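Local coordinates for putative NADH-depentdent flavin oxidoreductase (Cupriavidus metallidurans, PDB 5OCS), which probably uses FMN and NAD(P)H to reduce activated alkenes, as an ene-reductase of the Old Yellow Enzyme family, at residues Pro2-Pro7 and Glu307-Ile312; Tyr74-Glu79 and Ala164-Arg169; Val97-Ala102 and Leu170-Ile175; Ala104-Ser109 and Ser134-Ala139; Pro279-Pro284 and Ile313-Ala318. All coordinates share one frame; numbering follows the deposited sequence.

Contact 1. Residues Pro2-Pro7 and Glu307-Ile312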
# COMPACT_ATOMS: atom_id res chain seq x y z
N PRO D 2 -18.67 24.57 2.43
CA PRO D 2 -17.51 23.71 2.14
C PRO D 2 -17.78 22.21 2.34
O PRO D 2 -18.59 21.81 3.19
CB PRO D 2 -16.43 24.24 3.12
CG PRO D 2 -17.14 25.06 4.13
CD PRO D 2 -18.62 25.03 3.83
N HIS D 3 -17.12 21.39 1.54
CA HIS D 3 -17.20 19.91 1.65
C HIS D 3 -15.82 19.29 1.70
O HIS D 3 -14.85 19.88 1.22
CB HIS D 3 -17.93 19.34 0.46
CG HIS D 3 -19.33 19.82 0.39
ND1 HIS D 3 -20.31 19.35 1.24
CD2 HIS D 3 -19.90 20.81 -0.34
CE1 HIS D 3 -21.43 20.00 1.00
NE2 HIS D 3 -21.21 20.89 0.05
N LEU D 4 -15.76 18.07 2.25
CA LEU D 4 -14.49 17.32 2.36
C LEU D 4 -13.73 17.20 1.03
O LEU D 4 -12.49 17.33 0.97
CB LEU D 4 -14.78 15.95 2.92
CG LEU D 4 -13.54 15.12 3.30
CD1 LEU D 4 -12.80 15.75 4.45
CD2 LEU D 4 -13.99 13.72 3.61
N PHE D 5 -14.50 16.93 -0.04
CA PHE D 5 -13.94 16.76 -1.36
C PHE D 5 -13.87 18.02 -2.22
O PHE D 5 -13.57 17.91 -3.38
CB PHE D 5 -14.58 15.56 -2.08
CG PHE D 5 -14.11 14.27 -1.54
CD1 PHE D 5 -12.89 13.75 -1.99
CD2 PHE D 5 -14.78 13.60 -0.51
CE1 PHE D 5 -12.40 12.58 -1.48
CE2 PHE D 5 -14.28 12.41 0.00
CZ PHE D 5 -13.08 11.91 -0.47
N ASP D 6 -14.00 19.21 -1.64
CA ASP D 6 -13.66 20.42 -2.34
C ASP D 6 -12.16 20.54 -2.49
O ASP D 6 -11.42 20.26 -1.53
CB ASP D 6 -14.06 21.66 -1.57
CG ASP D 6 -15.54 21.85 -1.46
OD1 ASP D 6 -16.31 21.20 -2.18
OD2 ASP D 6 -15.90 22.68 -0.62
N PRO D 7 -11.69 21.00 -3.66
CA PRO D 7 -10.30 21.43 -3.76
C PRO D 7 -9.99 22.50 -2.77
O PRO D 7 -10.87 23.24 -2.32
CB PRO D 7 -10.21 21.98 -5.19
CG PRO D 7 -11.25 21.27 -5.92
CD PRO D 7 -12.38 21.07 -4.95
N GLU D 307 -18.50 10.53 7.19
CA GLU D 307 -19.52 11.46 7.66
C GLU D 307 -18.98 12.34 8.78
O GLU D 307 -19.35 13.50 8.86
CB GLU D 307 -20.78 10.70 8.10
CG GLU D 307 -21.42 9.86 6.98
CD GLU D 307 -20.76 8.49 6.70
OE1 GLU D 307 -19.75 8.06 7.35
OE2 GLU D 307 -21.25 7.82 5.74
N GLN D 308 -18.10 11.79 9.61
CA GLN D 308 -17.45 12.59 10.67
C GLN D 308 -16.55 13.68 10.08
O GLN D 308 -16.60 14.85 10.47
CB GLN D 308 -16.63 11.70 11.59
CG GLN D 308 -17.38 10.68 12.42
CD GLN D 308 -16.38 9.79 13.18
OE1 GLN D 308 -15.65 9.05 12.58
NE2 GLN D 308 -16.30 9.95 14.49
N ALA D 309 -15.73 13.30 9.10
CA ALA D 309 -14.86 14.27 8.45
C ALA D 309 -15.63 15.35 7.67
O ALA D 309 -15.32 16.53 7.77
CB ALA D 309 -13.90 13.54 7.54
N GLU D 310 -16.64 14.93 6.91
CA GLU D 310 -17.49 15.87 6.17
C GLU D 310 -18.06 16.91 7.14
O GLU D 310 -18.06 18.12 6.84
CB GLU D 310 -18.60 15.10 5.46
CG GLU D 310 -19.70 15.93 4.79
CD GLU D 310 -19.19 16.86 3.70
OE1 GLU D 310 -18.04 16.72 3.21
OE2 GLU D 310 -19.96 17.75 3.31
N ALA D 311 -18.55 16.43 8.27
CA ALA D 311 -19.20 17.33 9.22
C ALA D 311 -18.22 18.35 9.77
O ALA D 311 -18.58 19.55 9.91
CB ALA D 311 -19.85 16.56 10.37
N ILE D 312 -17.01 17.91 10.11
CA ILE D 312 -15.97 18.86 10.53
C ILE D 312 -15.82 19.96 9.48
O ILE D 312 -15.71 21.12 9.81
CB ILE D 312 -14.62 18.14 10.84
CG1 ILE D 312 -14.75 17.39 12.18
CG2 ILE D 312 -13.44 19.12 10.84
CD1 ILE D 312 -13.63 16.39 12.42
O HOH W 1 -17.33 15.90 0.48
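Glu310 sends CG anti to its backbone N (chi1 172°), and a bend at chi2 (60°) brings CD round to the loop; the two carboxylate oxygens meet His3 and Leu4. His3 keeps CG beside its own backbone N, and its ring lies nearly coplanar with the carboxylate. His3 ND1 donates to Glu310 OE2 at 2.6 Å, a short bond that stays in the ring plane and uses the syn lone pair. Glu310 OE1 takes the backbone N-H of Leu4 (N to OE1 2.8 Å, 173° at the hydrogen), again on the syn side but tilted out of the carboxylate plane. A water donates to Glu310 OE1 and accepts from Phe5 N at 3.1 Å, which links a second amide of the turn to the same oxygen. The carboxylate thus joins the N-terminal loop to helix 306-314, an outer helix of the TIM barrel lying between its last two strands. The loop itself forms a type I turn from His3 to Asp6, where Asp6 OD2 accepts from His3 N at 2.8 Å. Beside these polar bonds, Leu4 CD2 meets Ala309 CB at 3.9 Å, and both side chains continue onto Ile321 of strand 320-323.

Contact 2. Residues Tyr74-Glu79 and Ala164-Arg169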
# COMPACT_ATOMS: atom_id res chain seq x y z
N TYR D 74 19.51 15.06 8.08
CA TYR D 74 20.60 15.78 8.72
C TYR D 74 21.96 15.50 8.11
O TYR D 74 22.99 15.99 8.62
CB TYR D 74 20.55 15.60 10.26
CG TYR D 74 20.50 14.16 10.79
CD1 TYR D 74 21.57 13.28 10.64
CD2 TYR D 74 19.39 13.69 11.47
CE1 TYR D 74 21.53 11.98 11.15
CE2 TYR D 74 19.33 12.40 12.01
CZ TYR D 74 20.40 11.54 11.85
OH TYR D 74 20.32 10.26 12.36
N ASN D 75 21.97 14.78 6.99
CA ASN D 75 23.21 14.54 6.25
C ASN D 75 22.88 14.14 4.83
O ASN D 75 21.72 13.87 4.51
CB ASN D 75 24.10 13.53 6.96
CG ASN D 75 23.53 12.15 7.02
OD1 ASN D 75 22.86 11.70 6.11
ND2 ASN D 75 23.81 11.45 8.11
N ASP D 76 23.88 14.07 3.98
CA ASP D 76 23.67 13.71 2.58
C ASP D 76 23.02 12.33 2.39
O ASP D 76 22.21 12.14 1.48
CB ASP D 76 25.02 13.72 1.83
CG ASP D 76 25.56 15.11 1.59
OD1 ASP D 76 24.94 16.12 1.94
OD2 ASP D 76 26.67 15.20 1.05
N ALA D 77 23.40 11.35 3.22
CA ALA D 77 22.87 9.99 3.07
C ALA D 77 21.38 10.03 3.35
O ALA D 77 20.59 9.43 2.63
CB ALA D 77 23.56 9.04 4.00
N ASN D 78 21.00 10.71 4.43
CA ASN D 78 19.56 10.87 4.76
C ASN D 78 18.81 11.43 3.55
O ASN D 78 17.72 10.96 3.19
CB ASN D 78 19.32 11.87 5.90
CG ASN D 78 19.72 11.40 7.27
OD1 ASN D 78 19.57 12.22 8.21
ND2 ASN D 78 20.16 10.14 7.47
N GLU D 79 19.41 12.43 2.94
CA GLU D 79 18.80 13.13 1.78
C GLU D 79 18.63 12.18 0.60
O GLU D 79 17.55 12.10 0.02
CB GLU D 79 19.57 14.38 1.37
CG GLU D 79 18.86 15.22 0.30
CD GLU D 79 19.60 16.51 0.03
OE1 GLU D 79 20.47 16.94 0.88
OE2 GLU D 79 19.36 17.10 -1.05
N ALA D 164 15.55 22.18 6.18
CA ALA D 164 14.60 22.82 5.29
C ALA D 164 15.17 23.00 3.87
O ALA D 164 14.46 22.79 2.91
CB ALA D 164 14.21 24.16 5.85
N LYS D 165 16.46 23.32 3.76
CA LYS D 165 17.11 23.44 2.46
C LYS D 165 17.23 22.09 1.77
O LYS D 165 17.06 22.00 0.55
CB LYS D 165 18.48 24.10 2.59
CG LYS D 165 18.37 25.58 2.96
CD LYS D 165 19.76 26.14 3.20
CE LYS D 165 19.77 27.61 3.58
NZ LYS D 165 21.17 28.04 3.87
N ARG D 166 17.52 21.03 2.54
CA ARG D 166 17.55 19.68 1.97
C ARG D 166 16.19 19.28 1.45
O ARG D 166 16.07 18.73 0.35
CB ARG D 166 18.08 18.65 2.95
CG ARG D 166 19.51 18.85 3.37
CD ARG D 166 19.92 17.69 4.22
NE ARG D 166 21.26 17.82 4.80
CZ ARG D 166 22.39 17.50 4.19
NH1 ARG D 166 22.38 17.01 2.95
NH2 ARG D 166 23.56 17.67 4.82
N ALA D 167 15.15 19.60 2.24
CA ALA D 167 13.78 19.29 1.83
C ALA D 167 13.43 20.04 0.53
O ALA D 167 12.83 19.45 -0.37
CB ALA D 167 12.79 19.61 2.95
N ALA D 168 13.81 21.30 0.43
CA ALA D 168 13.55 22.08 -0.79
C ALA D 168 14.25 21.43 -2.00
O ALA D 168 13.66 21.29 -3.07
CB ALA D 168 14.00 23.53 -0.61
N ARG D 169 15.50 21.02 -1.81
CA ARG D 169 16.29 20.38 -2.89
C ARG D 169 15.72 19.03 -3.34
O ARG D 169 15.80 18.66 -4.50
CB ARG D 169 17.71 20.16 -2.40
CG ARG D 169 18.68 19.70 -3.46
CD ARG D 169 20.11 20.07 -3.11
NE ARG D 169 20.51 19.51 -1.83
CZ ARG D 169 21.52 19.95 -1.07
NH1 ARG D 169 22.29 20.95 -1.47
NH2 ARG D 169 21.79 19.35 0.06
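The guanidinium of Arg166 carries the backbone of Asn75 over one face, with the carbonyl carbon Asn75 C 3.3 Å above the plane and offset toward the rim, while Asp76 OD1 and Glu79 OE1 sit at its edge. The guanidinium of Arg169 is met differently: the Glu79 carboxylate approaches its edge, and the two flat groups are nearly coplanar. This is a side-on, two-nitrogen grip, in which Arg169 NE donates to Glu79 OE2 at 2.8 Å and Arg169 NH2 to Glu79 OE1 at 2.9 Å, both through syn lone pairs. Arg166 stands steeply against the same carboxylate, its plane turned by 74°, and its NH1 reaches Glu79 OE1 at 2.8 Å nearly in line with the C-O bond. Glu79 OE1 therefore accepts from two arginines. The second hydrogen of Arg166 NH1 goes to the anti lone pair of Asp76 OD1, 2.9 Å away. Glu79 reaches this far because its chain is extended, with CG anti to the backbone N (chi1 -173°). At the start of helix 76-92, Asn75 is the N-cap, its OD1 accepting from Asn78 N at 2.7 Å. The acids lie in the first turn of this helix and the arginines in the last turn of helix 150-169, a placement that probably suits both helix dipoles. The result is a surface salt-bridge network joining two successive outer helices of a TIM barrel.

Contact 3. Residues Val97-Ala102 and Leu170-Ile175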
# COMPACT_ATOMS: atom_id res chain seq x y z
N VAL D 97 3.27 16.53 -1.50
CA VAL D 97 4.15 15.89 -0.53
C VAL D 97 4.82 16.96 0.29
O VAL D 97 5.52 17.79 -0.25
CB VAL D 97 5.16 14.96 -1.21
CG1 VAL D 97 6.04 14.31 -0.19
CG2 VAL D 97 4.40 13.89 -1.99
N THR D 98 4.63 16.90 1.61
CA THR D 98 5.21 17.85 2.56
C THR D 98 5.89 17.05 3.67
O THR D 98 5.75 15.82 3.75
CB THR D 98 4.13 18.77 3.15
OG1 THR D 98 3.13 18.01 3.86
CG2 THR D 98 3.44 19.53 1.96
N ILE D 99 6.59 17.73 4.56
CA ILE D 99 7.36 17.04 5.58
C ILE D 99 7.29 17.77 6.91
O ILE D 99 7.29 19.00 6.96
CB ILE D 99 8.83 16.85 5.14
CG1 ILE D 99 9.56 15.85 6.05
CG2 ILE D 99 9.60 18.20 5.01
CD1 ILE D 99 10.81 15.30 5.39
N GLN D 100 7.22 17.01 7.99
CA GLN D 100 7.26 17.56 9.37
C GLN D 100 8.69 17.55 9.86
O GLN D 100 9.31 16.48 9.96
CB GLN D 100 6.35 16.74 10.28
CG GLN D 100 6.23 17.32 11.66
CD GLN D 100 5.51 16.40 12.58
OE1 GLN D 100 6.03 15.34 12.95
NE2 GLN D 100 4.33 16.81 13.02
N LEU D 101 9.27 18.73 10.07
CA LEU D 101 10.61 18.80 10.62
C LEU D 101 10.48 18.90 12.15
O LEU D 101 9.63 19.65 12.67
CB LEU D 101 11.33 20.01 10.05
CG LEU D 101 11.71 19.99 8.59
CD1 LEU D 101 12.50 21.26 8.28
CD2 LEU D 101 12.51 18.74 8.19
N ALA D 102 11.35 18.18 12.84
CA ALA D 102 11.16 17.88 14.25
C ALA D 102 12.46 17.85 15.03
O ALA D 102 13.52 17.62 14.51
CB ALA D 102 10.45 16.55 14.38
N LEU D 170 15.05 18.34 -2.42
CA LEU D 170 14.33 17.11 -2.73
C LEU D 170 13.02 17.35 -3.45
O LEU D 170 12.37 16.39 -3.87
CB LEU D 170 14.07 16.33 -1.41
CG LEU D 170 15.28 15.67 -0.75
CD1 LEU D 170 14.93 14.94 0.56
CD2 LEU D 170 15.90 14.67 -1.68
N GLY D 171 12.60 18.60 -3.58
CA GLY D 171 11.35 18.90 -4.22
C GLY D 171 10.17 18.69 -3.27
O GLY D 171 9.03 18.69 -3.72
N ILE D 172 10.41 18.63 -1.96
CA ILE D 172 9.28 18.59 -1.00
C ILE D 172 8.56 19.95 -1.10
O ILE D 172 9.20 21.00 -1.24
CB ILE D 172 9.79 18.25 0.39
CG1 ILE D 172 10.37 16.85 0.37
CG2 ILE D 172 8.69 18.36 1.41
CD1 ILE D 172 11.02 16.37 1.63
N GLU D 173 7.24 19.92 -0.99
CA GLU D 173 6.40 21.05 -1.38
C GLU D 173 5.96 21.93 -0.23
O GLU D 173 5.31 22.97 -0.45
CB GLU D 173 5.20 20.52 -2.12
CG GLU D 173 5.59 19.97 -3.49
CD GLU D 173 4.54 19.06 -4.08
OE1 GLU D 173 4.45 17.89 -3.65
OE2 GLU D 173 3.73 19.55 -4.92
N GLY D 174 6.30 21.55 0.99
CA GLY D 174 5.91 22.29 2.15
C GLY D 174 6.54 21.74 3.41
O GLY D 174 6.99 20.59 3.45
N ILE D 175 6.57 22.57 4.45
CA ILE D 175 7.16 22.14 5.73
C ILE D 175 6.20 22.42 6.89
O ILE D 175 5.66 23.53 7.04
CB ILE D 175 8.49 22.83 6.04
CG1 ILE D 175 9.60 22.36 5.08
CG2 ILE D 175 8.96 22.53 7.48
CD1 ILE D 175 10.89 23.12 5.20
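Glu173 OE1 has two partners: the backbone N-H of Val97 (N to OE1 2.8 Å, 176° at the hydrogen), from above the carboxylate plane, and Arg90 of helix 76-92 in a salt bridge. The backbone N of Glu173 donates to Val97 O at 2.8 Å, so Glu173 pairs with both backbone polar atoms of Val97. Ile99 N donates to Gly174 O at 3.1 Å, and Ile99 O receives a CA-H contact from Ile175. These links begin the parallel pairing of the third and fourth strands of the TIM barrel. Gly174 lets Thr98 come close, its CG2 lying 3.7 Å from Gly174 CA, while Thr98 OG1 turns to Leu53 O of the preceding strand. On the face that carries Ile99 and Ile175, Ile99 CG2 touches Ile172 CG2 at 3.7 Å, the latter methyl set anti to its backbone N, and Leu101 CD1 packs on Ile175 CG2 at 3.8 Å. Gln100, in the same strand, belongs to the FMN site, unoccupied in this chain. A side-chain carboxylate serves as a strand acceptor where the pairing starts, its charge probably stabilised by Arg90, whereas the buried N-H of Gly174 goes without a partner.

Contact 4. Residues Ala104-Ser109 and Ser134-Ala139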
# COMPACT_ATOMS: atom_id res chain seq x y z
N ALA D 104 12.95 16.35 19.16
CA ALA D 104 12.24 15.77 20.32
C ALA D 104 12.58 16.41 21.68
O ALA D 104 11.87 16.22 22.65
CB ALA D 104 12.53 14.28 20.42
N GLY D 105 13.68 17.14 21.74
CA GLY D 105 14.04 17.87 22.94
C GLY D 105 14.29 16.85 24.02
O GLY D 105 14.94 15.84 23.79
N ARG D 106 13.74 17.09 25.22
CA ARG D 106 13.91 16.15 26.31
C ARG D 106 13.30 14.79 26.12
O ARG D 106 13.58 13.91 26.91
CB ARG D 106 13.42 16.73 27.65
CG ARG D 106 11.91 16.75 27.77
CD ARG D 106 11.52 17.67 28.90
NE ARG D 106 10.08 17.74 29.11
CZ ARG D 106 9.50 18.11 30.26
NH1 ARG D 106 10.24 18.37 31.35
NH2 ARG D 106 8.15 18.16 30.33
N LYS D 107 12.43 14.63 25.12
CA LYS D 107 11.81 13.34 24.83
C LYS D 107 12.62 12.47 23.86
O LYS D 107 12.21 11.34 23.52
CB LYS D 107 10.42 13.57 24.27
CG LYS D 107 9.41 14.08 25.28
CD LYS D 107 8.08 14.20 24.54
CE LYS D 107 6.91 14.14 25.47
NZ LYS D 107 5.65 13.94 24.70
N ALA D 108 13.77 12.98 23.44
CA ALA D 108 14.69 12.24 22.58
C ALA D 108 15.30 11.03 23.27
O ALA D 108 15.05 10.78 24.46
CB ALA D 108 15.77 13.18 22.05
N SER D 109 16.03 10.23 22.49
CA SER D 109 16.78 9.10 23.01
C SER D 109 15.84 8.13 23.70
O SER D 109 16.09 7.70 24.85
CB SER D 109 17.90 9.60 23.95
OG SER D 109 18.73 8.54 24.33
N SER D 134 15.08 23.68 29.70
CA SER D 134 15.53 23.55 31.10
C SER D 134 15.83 22.10 31.47
O SER D 134 15.27 21.16 30.88
CB SER D 134 14.46 24.08 32.06
OG SER D 134 14.08 25.45 31.80
N ALA D 135 16.66 21.93 32.54
CA ALA D 135 17.17 20.62 33.01
C ALA D 135 16.13 19.85 33.89
O ALA D 135 16.39 19.49 35.06
CB ALA D 135 18.52 20.83 33.75
N VAL D 136 14.98 19.57 33.31
CA VAL D 136 13.84 18.99 34.00
C VAL D 136 13.39 17.85 33.12
O VAL D 136 13.11 18.05 31.96
CB VAL D 136 12.67 19.98 34.18
CG1 VAL D 136 11.63 19.39 35.15
CG2 VAL D 136 13.17 21.33 34.70
N PRO D 137 13.36 16.63 33.66
CA PRO D 137 12.92 15.48 32.87
C PRO D 137 11.43 15.46 32.65
O PRO D 137 10.69 16.07 33.43
CB PRO D 137 13.38 14.29 33.72
CG PRO D 137 13.25 14.83 35.11
CD PRO D 137 13.67 16.25 35.04
N HIS D 138 11.00 14.80 31.58
CA HIS D 138 9.58 14.68 31.26
C HIS D 138 8.84 13.95 32.39
O HIS D 138 7.70 14.31 32.71
CB HIS D 138 9.39 13.91 29.94
CG HIS D 138 7.97 13.61 29.63
ND1 HIS D 138 7.47 12.32 29.63
CD2 HIS D 138 6.94 14.42 29.31
CE1 HIS D 138 6.19 12.36 29.32
NE2 HIS D 138 5.84 13.62 29.15
N ALA D 139 9.51 12.95 32.97
CA ALA D 139 8.97 12.14 34.07
C ALA D 139 10.03 11.99 35.14
O ALA D 139 11.22 11.92 34.85
CB ALA D 139 8.55 10.76 33.57
O HOH W 2 6.50 16.66 32.74
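Arg106 and Pro137 bring the two backbones nearest, their CA atoms 6.7 Å apart; 134-139 has no regular structure, and 104-109 only a short 3-10 turn at Arg106 and Lys107. Both lie in the long excursion that follows the third strand of the TIM barrel, and 134-139 contains an inverse gamma turn centred on Ala135. Arg106 holds CG between its backbone N and carbonyl carbon (chi1 75°), and from there the chain extends to NE. The guanidinium lies against Val136-His138. Its NH1 donates to Val136 O at 3.0 Å, with the oxygen in the guanidinium plane but the donor well above the plane of that carbonyl. Over the centre of one guanidinium face sits His138 CA, 3.6 Å above the plane. The imidazole of His138 stands at 79° to the guanidinium. A water links Arg106 NH2, through a weak bond, to His138 O, to which it donates at 2.6 Å. Lys107, whose NZ goes on to bind His181 O, makes a CH-pi contact on the way: its CE lies over the face of the His138 ring, 4.0 Å from the ring centroid.

Contact 5. Residues Pro279-Pro284 and Ile313-Ala318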
# COMPACT_ATOMS: atom_id res chain seq x y z
N PRO D 279 -21.75 23.55 22.09
CA PRO D 279 -22.22 23.35 20.72
C PRO D 279 -21.91 21.96 20.12
O PRO D 279 -22.49 21.59 19.09
CB PRO D 279 -21.51 24.45 19.91
CG PRO D 279 -20.77 25.29 20.86
CD PRO D 279 -20.87 24.72 22.24
N GLY D 280 -21.01 21.19 20.74
CA GLY D 280 -20.77 19.80 20.28
C GLY D 280 -19.90 19.72 19.03
O GLY D 280 -19.98 18.73 18.28
N TYR D 281 -19.04 20.70 18.82
CA TYR D 281 -17.99 20.56 17.77
C TYR D 281 -17.16 19.30 18.04
O TYR D 281 -16.89 18.97 19.19
CB TYR D 281 -17.06 21.74 17.75
CG TYR D 281 -17.73 23.07 17.56
CD1 TYR D 281 -18.60 23.30 16.50
CD2 TYR D 281 -17.46 24.11 18.44
CE1 TYR D 281 -19.21 24.55 16.34
CE2 TYR D 281 -18.04 25.34 18.29
CZ TYR D 281 -18.92 25.55 17.26
OH TYR D 281 -19.47 26.81 17.20
N GLN D 282 -16.75 18.61 16.98
CA GLN D 282 -15.83 17.50 17.11
C GLN D 282 -14.42 17.94 17.44
O GLN D 282 -13.74 17.24 18.18
CB GLN D 282 -15.82 16.65 15.84
CG GLN D 282 -17.12 15.95 15.54
CD GLN D 282 -17.05 15.17 14.23
OE1 GLN D 282 -16.38 14.13 14.16
NE2 GLN D 282 -17.71 15.67 13.21
N VAL D 283 -13.98 19.08 16.87
CA VAL D 283 -12.62 19.65 17.07
C VAL D 283 -12.79 21.10 17.57
O VAL D 283 -12.58 22.06 16.85
CB VAL D 283 -11.75 19.49 15.79
CG1 VAL D 283 -11.39 18.02 15.65
CG2 VAL D 283 -12.46 19.96 14.51
N PRO D 284 -13.23 21.24 18.83
CA PRO D 284 -13.59 22.59 19.29
C PRO D 284 -12.45 23.63 19.31
O PRO D 284 -12.67 24.87 19.09
CB PRO D 284 -14.16 22.34 20.71
CG PRO D 284 -13.64 21.03 21.11
CD PRO D 284 -13.51 20.22 19.85
N ILE D 313 -15.77 19.61 8.19
CA ILE D 313 -15.57 20.65 7.20
C ILE D 313 -16.84 21.49 7.02
O ILE D 313 -16.78 22.73 6.97
CB ILE D 313 -15.15 20.06 5.85
CG1 ILE D 313 -13.82 19.27 5.98
CG2 ILE D 313 -15.07 21.12 4.79
CD1 ILE D 313 -12.62 20.06 6.46
N ALA D 314 -17.98 20.80 6.90
CA ALA D 314 -19.25 21.46 6.57
C ALA D 314 -19.72 22.36 7.71
O ALA D 314 -20.32 23.40 7.46
CB ALA D 314 -20.31 20.44 6.20
N ASN D 315 -19.37 21.98 8.95
CA ASN D 315 -19.66 22.79 10.13
C ASN D 315 -18.59 23.86 10.43
O ASN D 315 -18.59 24.46 11.51
CB ASN D 315 -19.89 21.85 11.33
CG ASN D 315 -20.67 22.50 12.47
OD1 ASN D 315 -21.57 23.35 12.24
ND2 ASN D 315 -20.34 22.12 13.73
N ASN D 316 -17.69 24.12 9.48
CA ASN D 316 -16.70 25.17 9.58
C ASN D 316 -15.77 25.04 10.80
O ASN D 316 -15.35 26.05 11.38
CB ASN D 316 -17.40 26.55 9.54
CG ASN D 316 -18.01 26.84 8.18
OD1 ASN D 316 -17.30 27.02 7.22
ND2 ASN D 316 -19.34 26.86 8.10
N GLU D 317 -15.49 23.80 11.20
CA GLU D 317 -14.60 23.53 12.33
C GLU D 317 -13.14 23.56 11.88
O GLU D 317 -12.28 23.85 12.69
CB GLU D 317 -14.92 22.21 13.02
CG GLU D 317 -16.26 22.19 13.74
CD GLU D 317 -16.69 20.83 14.26
OE1 GLU D 317 -15.85 20.06 14.76
OE2 GLU D 317 -17.90 20.53 14.22
N ALA D 318 -12.86 23.25 10.61
CA ALA D 318 -11.50 23.23 10.08
C ALA D 318 -11.57 23.34 8.56
O ALA D 318 -12.63 23.06 7.98
CB ALA D 318 -10.76 21.94 10.49
O HOH W 3 -18.96 18.31 13.53
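Glu317 supplies the hydrogen bonding across this contact, with its two carboxylate oxygens dividing the work. Its OE1 accepts from Val283 N at 3.0 Å, fairly straight at the hydrogen (164°), and also takes a weak, strongly bent bond from Gln282 N at 2.8 Å. OE2 accepts from Asn315 ND2 of its own segment at 3.0 Å, on its anti lone pair, which gives the carboxylate a further hold through its other oxygen. One bridging water adds to this: it donates to Glu317 OE2 at 2.6 Å and accepts from Gln282 NE2, which also binds Gln308 O of helix 306-314. Two helix ends meet here. Helix 306-314 closes in a Schellman motif with Asn316, at positive phi, as the C-prime residue, while Val283 is the N-cap of helix 284-293, the helix between the sixth and seventh strands of the TIM barrel. The bond to Val283 N places the carboxylate at the start of helix 284-293, which would probably favour its charge, though it also lies close behind the end of helix 306-314. Packing completes the contact. Tyr281 CB lies 3.6 Å from Glu317 CD, and the edge of the Tyr281 ring receives Asn315 ND2, 3.5 Å from CD1. Pro279 CB lies over one face of that ring, offset toward the rim. Deeper in, Val283 CG2 touches Glu317 CB at 3.7 Å.

How the contacts relate
Contact 3 is the buried one, joining the third strand to the loop and first residue of the fourth through main-chain bonds, a glutamate carboxylate and apolar branches; contacts 2 and 4 lie at the surface and rely on arginines, gripping carboxylates in the first and a backbone carbonyl in the second. Contacts 1 and 5 are intermediate: a glutamate, inside helix 306-314 in contact 1 and just after it in contact 5, accepts from loop backbone N-H. They touch one another, their centres about 11 Å apart. Contacts 2 and 3 also touch, where helix 150-169 turns into the loop before the fourth strand. Contacts 1 and 2 lie on opposite sides of the chain's centre.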